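Local coordinates for blue-light receptor of the BLUF-family (Rhodobacter sphaeroides, PDB 2BYC), which binds flavin mononucleotide in a BLUF domain and probably serves as a blue-light photoreceptor, at residues Asp62-Phe65 and Arg66-Ala70; Ala105-Pro108 and Asp109-Arg112; Arg126-Ala129 and Ala130-Arg134. All coordinates share one frame; numbering follows the deposited sequence.

Contact 1. Residues Asp62-Phe65 and Arg66-Ala70. With FMN (flavin mononucleotide), chain C.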
loop_
_atom_site.group_PDB
_atom_site.type_symbol
_atom_site.label_atom_id
_atom_site.label_comp_id
_atom_site.label_asym_id
_atom_site.label_seq_id
_atom_site.Cartn_x
_atom_site.Cartn_y
_atom_site.Cartn_z
ATOM N N ASP A 62 5.898 -9.407 -7.391
ATOM C CA ASP A 62 5.367 -10.794 -7.424
ATOM C C ASP A 62 5.679 -11.591 -6.146
ATOM O O ASP A 62 4.785 -12.192 -5.544
ATOM C CB ASP A 62 5.880 -11.563 -8.660
ATOM C CG ASP A 62 5.459 -13.001 -8.653
ATOM O OD1 ASP A 62 4.256 -13.283 -8.907
ATOM O OD2 ASP A 62 6.352 -13.878 -8.406
ATOM N N GLU A 63 6.950 -11.572 -5.740
ATOM C CA GLU A 63 7.423 -12.248 -4.568
ATOM C C GLU A 63 6.750 -11.790 -3.277
ATOM O O GLU A 63 6.250 -12.593 -2.472
ATOM C CB GLU A 63 8.907 -12.005 -4.470
ATOM C CG GLU A 63 9.521 -12.729 -3.347
ATOM C CD GLU A 63 11.039 -12.532 -3.203
ATOM O OE1 GLU A 63 11.505 -11.350 -3.120
ATOM O OE2 GLU A 63 11.756 -13.580 -3.128
ATOM N N LEU A 64 6.666 -10.470 -3.142
ATOM C CA LEU A 64 6.144 -9.853 -1.983
ATOM C C LEU A 64 4.683 -10.147 -1.907
ATOM O O LEU A 64 4.181 -10.504 -0.856
ATOM C CB LEU A 64 6.433 -8.347 -1.998
ATOM C CG LEU A 64 6.057 -7.700 -0.651
ATOM C CD1 LEU A 64 6.697 -8.337 0.690
ATOM C CD2 LEU A 64 6.198 -6.195 -0.657
ATOM N N PHE A 65 3.979 -9.974 -3.011
ATOM C CA PHE A 65 2.550 -10.133 -2.960
ATOM C C PHE A 65 2.265 -11.550 -2.551
ATOM O O PHE A 65 1.290 -11.790 -1.863
ATOM C CB PHE A 65 1.958 -9.801 -4.347
ATOM C CG PHE A 65 0.453 -9.883 -4.405
ATOM C CD1 PHE A 65 -0.323 -9.118 -3.547
ATOM C CD2 PHE A 65 -0.175 -10.671 -5.343
ATOM C CE1 PHE A 65 -1.710 -9.150 -3.629
ATOM C CE2 PHE A 65 -1.561 -10.711 -5.422
ATOM C CZ PHE A 65 -2.328 -9.950 -4.558
ATOM N N ARG A 66 3.148 -12.480 -2.952
ATOM C CA ARG A 66 2.969 -13.882 -2.637
ATOM C C ARG A 66 2.986 -14.049 -1.164
ATOM O O ARG A 66 2.139 -14.746 -0.665
ATOM C CB ARG A 66 4.057 -14.794 -3.210
ATOM C CG ARG A 66 3.995 -14.830 -4.683
ATOM C CD ARG A 66 3.217 -16.026 -5.264
ATOM N NE ARG A 66 3.317 -15.984 -6.724
ATOM C CZ ARG A 66 4.466 -16.115 -7.381
ATOM N NH1 ARG A 66 5.601 -16.311 -6.707
ATOM N NH2 ARG A 66 4.478 -16.026 -8.703
ATOM N N LEU A 67 3.960 -13.438 -0.495
ATOM C CA LEU A 67 4.119 -13.509 0.966
ATOM C C LEU A 67 2.976 -12.856 1.694
ATOM O O LEU A 67 2.391 -13.416 2.610
ATOM C CB LEU A 67 5.397 -12.795 1.342
ATOM C CG LEU A 67 6.517 -13.808 1.399
ATOM C CD1 LEU A 67 7.897 -13.121 1.342
ATOM C CD2 LEU A 67 6.293 -14.736 2.676
ATOM N N ILE A 68 2.647 -11.657 1.275
ATOM C CA ILE A 68 1.582 -10.887 1.872
ATOM C C ILE A 68 0.205 -11.610 1.757
ATOM O O ILE A 68 -0.658 -11.494 2.632
ATOM C CB ILE A 68 1.540 -9.492 1.215
ATOM C CG1 ILE A 68 2.818 -8.651 1.483
ATOM C CG2 ILE A 68 0.433 -8.725 1.744
ATOM C CD1 ILE A 68 2.781 -7.382 0.666
ATOM N N SER A 69 -0.028 -12.264 0.626
ATOM C CA SER A 69 -1.236 -13.088 0.407
ATOM C C SER A 69 -1.258 -14.319 1.299
ATOM O O SER A 69 -2.308 -14.837 1.588
ATOM C CB SER A 69 -1.299 -13.555 -1.040
ATOM O OG SER A 69 -1.539 -12.463 -1.912
ATOM N N ALA A 70 -0.105 -14.777 1.750
ATOM C CA ALA A 70 -0.059 -15.859 2.724
ATOM C C ALA A 70 -0.286 -15.409 4.173
ATOM O O ALA A 70 -0.261 -16.233 5.074
ATOM C CB ALA A 70 1.279 -16.654 2.614
HETATM N N1 FMN C . 5.620 -7.496 4.694
HETATM C C2 FMN C . 6.595 -6.852 3.966
HETATM O O2 FMN C . 7.783 -7.248 4.023
HETATM N N3 FMN C . 6.302 -5.782 3.186
HETATM C C4 FMN C . 5.019 -5.360 3.180
HETATM O O4 FMN C . 4.729 -4.463 2.455
HETATM C C4A FMN C . 4.013 -5.998 3.912
HETATM N N5 FMN C . 2.711 -5.528 3.868
HETATM C C5A FMN C . 1.677 -6.206 4.532
HETATM C C6 FMN C . 0.374 -5.767 4.460
HETATM C C7 FMN C . -0.672 -6.380 5.166
HETATM C C7M FMN C . -2.130 -5.960 4.939
HETATM C C8 FMN C . -0.372 -7.486 5.934
HETATM C C8M FMN C . -1.448 -8.260 6.679
HETATM C C9 FMN C . 0.939 -7.951 6.007
HETATM C C9A FMN C . 1.983 -7.293 5.288
HETATM N N10 FMN C . 3.323 -7.738 5.363
HETATM C C10 FMN C . 4.320 -7.085 4.648
HETATM C "C1'" FMN C . 3.777 -8.702 6.407
HETATM C "C2'" FMN C . 4.225 -9.884 5.581
HETATM O "O2'" FMN C . 3.023 -10.575 5.399
HETATM C "C3'" FMN C . 5.312 -10.775 6.208
HETATM O "O3'" FMN C . 4.740 -11.508 7.246
HETATM C "C4'" FMN C . 6.550 -10.078 6.748
HETATM O "O4'" FMN C . 7.398 -9.516 5.723
HETATM C "C5'" FMN C . 7.405 -11.100 7.504
HETATM O "O5'" FMN C . 7.333 -11.076 8.931
HETATM P P FMN C . 8.511 -11.914 9.624
HETATM O O1P FMN C . 8.495 -11.755 11.152
HETATM O O2P FMN C . 8.219 -13.357 9.231
HETATM O O3P FMN C . 9.738 -11.341 8.958
#
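Leu64 and Ile68, one turn apart on helix 58-69, present their side chains to the same face of the flavin. In the ferredoxin-like α/β fold of the BLUF domain the isoalloxazine is held between this helix and helix 19-37. CB of Ile68 rises beside Leu64 O, and CG1 passes that oxygen at 3.3 Å before coming over C4A of the flavin. CG2, anti to the backbone N because chi1 is -64°, is thereby turned the other way along the ring system, over C5A and C6 of its benzenoid part. The extended chain ends in CD1, which lies 3.7 Å from flavin N5 and wedges against Leu64, its distance to Leu64 CG being 3.5 Å. Leu64 CD1 continues the apolar cover over the pyrimidine ring, 3.6 Å from N3. Gln52 and Tyr10 touch Ile68, whereas Asn34 and Arg33 of helix 19-37 touch Leu64, so both aliphatic groups belong to the pocket wall. Beneath them Ile68 N donates an almost straight bond to Leu64 O (177°). On the outer side of the helix Asp62 and Arg66 form a salt bridge, OD1 to NH2 2.8 Å. Carboxylate and guanidinium planes stand 85° apart, and the acid lies over the guanidinium face, so the attraction is one of charge with no N-H directed at the oxygen. Towards the C-terminal end Phe65 O accepts from two donors of one residue: Ser69 N and Ser69 OG approach it from opposite faces of the carbonyl plane. The ring of Phe65, which also meets Leu8, turns a face to the same serine, whose OG sits 3.6 Å above the plane over the ring centre.

Contact 2. Residues Ala105-Pro108 and Asp109-Arg112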
loop_
_atom_site.group_PDB
_atom_site.type_symbol
_atom_site.label_atom_id
_atom_site.label_comp_id
_atom_site.label_asym_id
_atom_site.label_seq_id
_atom_site.Cartn_x
_atom_site.Cartn_y
_atom_site.Cartn_z
ATOM N N ALA A 105 -8.455 13.132 6.912
ATOM C CA ALA A 105 -7.979 14.452 6.542
ATOM C C ALA A 105 -7.555 14.589 5.077
ATOM O O ALA A 105 -7.713 15.652 4.485
ATOM C CB ALA A 105 -6.821 14.865 7.446
ATOM N N LEU A 106 -7.039 13.528 4.463
ATOM C CA LEU A 106 -6.470 13.650 3.114
ATOM C C LEU A 106 -7.404 13.302 1.976
ATOM O O LEU A 106 -7.187 13.766 0.858
ATOM C CB LEU A 106 -5.192 12.808 2.975
ATOM C CG LEU A 106 -3.760 13.291 3.277
ATOM C CD1 LEU A 106 -3.609 14.103 4.551
ATOM C CD2 LEU A 106 -2.837 12.079 3.266
ATOM N N ALA A 107 -8.394 12.450 2.239
ATOM C CA ALA A 107 -9.251 11.857 1.199
ATOM C C ALA A 107 -10.565 11.431 1.857
ATOM O O ALA A 107 -10.972 10.239 1.848
ATOM C CB ALA A 107 -8.532 10.668 0.554
ATOM N N PRO A 108 -11.245 12.413 2.456
ATOM C CA PRO A 108 -12.453 12.258 3.232
ATOM C C PRO A 108 -13.473 11.354 2.565
ATOM O O PRO A 108 -14.109 10.556 3.253
ATOM C CB PRO A 108 -12.971 13.685 3.308
ATOM C CG PRO A 108 -12.272 14.397 2.236
ATOM C CD PRO A 108 -10.924 13.834 2.334
ATOM N N ASP A 109 -13.607 11.425 1.244
ATOM C CA ASP A 109 -14.645 10.615 0.555
ATOM C C ASP A 109 -14.251 9.161 0.259
ATOM O O ASP A 109 -15.102 8.328 -0.068
ATOM C CB ASP A 109 -15.077 11.281 -0.743
ATOM C CG ASP A 109 -15.570 12.712 -0.532
ATOM O OD1 ASP A 109 -16.673 12.861 0.081
ATOM O OD2 ASP A 109 -14.846 13.661 -0.967
ATOM N N LEU A 110 -12.967 8.857 0.419
ATOM C CA LEU A 110 -12.418 7.532 0.140
ATOM C C LEU A 110 -12.095 6.709 1.405
ATOM O O LEU A 110 -11.612 5.580 1.291
ATOM C CB LEU A 110 -11.214 7.649 -0.793
ATOM C CG LEU A 110 -11.562 8.407 -2.064
ATOM C CD1 LEU A 110 -11.043 9.837 -1.957
ATOM C CD2 LEU A 110 -10.984 7.748 -3.324
ATOM N N GLU A 111 -12.401 7.263 2.580
ATOM C CA GLU A 111 -12.033 6.676 3.872
ATOM C C GLU A 111 -12.556 5.235 3.964
ATOM O O GLU A 111 -11.964 4.399 4.637
ATOM C CB GLU A 111 -12.510 7.577 5.055
ATOM C CG GLU A 111 -12.711 6.861 6.440
ATOM C CD GLU A 111 -13.886 7.409 7.315
ATOM O OE1 GLU A 111 -14.169 8.640 7.334
ATOM O OE2 GLU A 111 -14.523 6.586 8.017
ATOM N N ARG A 112 -13.650 4.937 3.253
ATOM C CA ARG A 112 -14.222 3.621 3.323
ATOM C C ARG A 112 -13.338 2.619 2.593
ATOM O O ARG A 112 -13.397 1.423 2.900
ATOM C CB ARG A 112 -15.674 3.557 2.801
ATOM C CG ARG A 112 -16.705 4.121 3.826
ATOM C CD ARG A 112 -18.091 3.436 3.747
ATOM N NE ARG A 112 -19.115 4.379 4.236
ATOM C CZ ARG A 112 -20.437 4.315 4.033
ATOM N NH1 ARG A 112 -20.990 3.328 3.341
ATOM N NH2 ARG A 112 -21.213 5.282 4.533
#
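Ala107 and Leu110 close a type I beta turn at the surface, just where the chain leaves helix 100-106 and begins the connection to helix 120-131. Ala107 has already abandoned helical geometry, and Pro108 and Asp109 occupy the two central positions of the turn with backbone angles close to the classical ones. The defining bond runs from Leu110 N to Ala107 O, 2.8 Å long with an N-H...O angle of 154°. Its donor stands above the carbonyl plane, 44° out of it, as the tight reversal brings the amide in over the oxygen. Proline suits the second position of such a turn: its ring restrains phi near the value required there, and its nitrogen has no hydrogen that would need an acceptor. A small apolar contact accompanies the bond. The Leu110 side chain leaves with CG beside its own backbone N (chi1 -55°), which sends one methyl back towards the start of the turn, where CD1 packs on Ala107 CB at 3.6 Å. Leu110 also leans on Asp120, Glu123 and Leu124 of helix 120-131, so the turn rests against that helix through its fourth residue, and through Ala107, which touches Thr127. Glu111 CB passes 3.8 Å from Pro108 O, and Asp109, though its side chain heads away, keeps CB against the proline carbonyl carbon. The contact thus joins the turn-closing backbone bond to a methyl-to-methyl touch, and no pair of charges holds its two halves together; its shape probably owes much to the restrained proline phi and to the bond that closes the turn.

Contact 3. Residues Arg126-Ala129 and Ala130-Arg134. Unlike the reference sequence in segment 130-134: Arg134 (reference Lys).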
loop_
_atom_site.group_PDB
_atom_site.type_symbol
_atom_site.label_atom_id
_atom_site.label_comp_id
_atom_site.label_asym_id
_atom_site.label_seq_id
_atom_site.Cartn_x
_atom_site.Cartn_y
_atom_site.Cartn_z
ATOM N N ARG A 126 -2.909 10.252 -5.900
ATOM C CA ARG A 126 -2.726 11.656 -6.131
ATOM C C ARG A 126 -2.701 12.426 -4.821
ATOM O O ARG A 126 -1.822 13.225 -4.566
ATOM C CB ARG A 126 -3.902 12.137 -6.992
ATOM C CG ARG A 126 -3.843 13.562 -7.475
ATOM C CD ARG A 126 -5.122 13.958 -8.216
ATOM N NE ARG A 126 -6.072 14.515 -7.283
ATOM C CZ ARG A 126 -7.329 14.109 -7.189
ATOM N NH1 ARG A 126 -7.788 13.160 -8.015
ATOM N NH2 ARG A 126 -8.121 14.657 -6.262
ATOM N N THR A 127 -3.675 12.204 -3.978
ATOM C CA THR A 127 -3.758 13.038 -2.827
ATOM C C THR A 127 -2.714 12.663 -1.807
ATOM O O THR A 127 -2.135 13.524 -1.142
ATOM C CB THR A 127 -5.182 13.021 -2.241
ATOM O OG1 THR A 127 -5.429 11.793 -1.566
ATOM C CG2 THR A 127 -6.204 13.182 -3.337
ATOM N N ILE A 128 -2.489 11.366 -1.626
ATOM C CA ILE A 128 -1.384 10.911 -0.753
ATOM C C ILE A 128 0.015 11.337 -1.234
ATOM O O ILE A 128 0.761 11.965 -0.465
ATOM C CB ILE A 128 -1.435 9.377 -0.462
ATOM C CG1 ILE A 128 -2.875 9.064 0.027
ATOM C CG2 ILE A 128 -0.357 9.075 0.560
ATOM C CD1 ILE A 128 -3.211 7.564 0.245
ATOM N N ALA A 129 0.383 11.009 -2.465
ATOM C CA ALA A 129 1.676 11.503 -3.036
ATOM C C ALA A 129 1.877 12.991 -2.781
ATOM O O ALA A 129 2.964 13.428 -2.390
ATOM C CB ALA A 129 1.746 11.233 -4.547
ATOM N N ALA A 130 0.807 13.756 -2.993
ATOM C CA ALA A 130 0.860 15.203 -2.919
ATOM C C ALA A 130 1.057 15.664 -1.501
ATOM O O ALA A 130 1.785 16.611 -1.255
ATOM C CB ALA A 130 -0.415 15.812 -3.485
ATOM N N SER A 131 0.414 15.010 -0.562
ATOM C CA SER A 131 0.600 15.358 0.824
ATOM C C SER A 131 2.071 15.219 1.219
ATOM O O SER A 131 2.657 16.136 1.768
ATOM C CB SER A 131 -0.342 14.521 1.726
ATOM O OG SER A 131 0.277 14.211 2.976
ATOM N N LEU A 132 2.666 14.064 0.954
ATOM C CA LEU A 132 4.103 13.892 0.970
ATOM C C LEU A 132 4.559 14.809 -0.156
ATOM O O LEU A 132 3.744 15.465 -0.739
ATOM C CB LEU A 132 4.413 12.424 0.673
ATOM C CG LEU A 132 3.465 11.415 1.335
ATOM C CD1 LEU A 132 3.775 9.965 0.929
ATOM C CD2 LEU A 132 3.531 11.508 2.848
ATOM N N SER A 133 5.815 14.913 -0.525
ATOM C CA SER A 133 6.130 15.830 -1.655
ATOM C C SER A 133 6.194 17.260 -1.158
ATOM O O SER A 133 7.231 17.903 -1.339
ATOM C CB SER A 133 5.114 15.786 -2.827
ATOM O OG SER A 133 5.106 14.540 -3.522
ATOM N N ARG A 134 5.078 17.752 -0.589
ATOM C CA ARG A 134 4.994 19.085 0.071
ATOM C C ARG A 134 6.099 19.246 1.101
ATOM O O ARG A 134 6.731 20.333 1.209
ATOM C CB ARG A 134 3.613 19.324 0.712
ATOM C CG ARG A 134 2.573 19.825 -0.276
ATOM C CD ARG A 134 1.228 20.034 0.396
ATOM N NE ARG A 134 0.154 19.321 -0.314
ATOM C CZ ARG A 134 -1.092 19.169 0.145
ATOM N NH1 ARG A 134 -1.461 19.703 1.305
ATOM N NH2 ARG A 134 -1.984 18.486 -0.561
#
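Ser133 OG gives its hydrogen to Ala129 O, 2.7 Å away, at the C-terminal end of helix 120-131. With OG beside its own backbone N (chi1 -66°), the hydroxyl is turned back onto the last turn and meets the carbonyl from above its plane, 44° out of it. A side chain thus serves this oxygen just where regular helix bonding is ending. The preceding carbonyls keep the ordinary i to i+4 pattern: Arg126 O accepts from Ala130 N and Thr127 O from Ser131 N. The final bond of the series, Leu132 N to Ile128 O, is 3.2 Å long with an N-H...O angle of 158°. Beside it the Leu132 side chain leans back, CG resting 3.3 Å from Ile128 O and CD1 reaching Ile128 CG2 at 4.2 Å, a loose apolar touch. Ile128 is the buried residue here and packs on Ile42 and Leu44 of strand 40-45, while Leu132 meets Trp93; the two link the helix to the sheet and to a neighbouring loop. Arg126, on another flank, spends its charge on a salt bridge with Glu123 one turn earlier. The chemistry is therefore divided: apolar groups hold the helix to the domain, and a serine hydroxyl takes over from the backbone amides as hydrogen-bond donor where the helix runs out.

How the contacts relate
Contact 1 faces the flavin and is partly buried, whereas contacts 2 and 3 are surface contacts on the opposite side of the chain's centre; their centres lie about 27 and 26 Å from that of contact 1. Residues 105-112 and 126-134 belong to consecutive elements that pack together: Leu106 CD2 lies 3.8 Å from Ser131 OG and Ala107 CB 3.9 Å from Thr127 OG1. Contacts 1 and 3 each have, near the C-terminal end of a helix, a serine hydroxyl bonded to the carbonyl four residues back, but at Ser69 the backbone amide joins in. Contact 2 is a proline-containing turn closed by a backbone bond, and contact 1 alone adds a salt bridge between its segments and a ligand face.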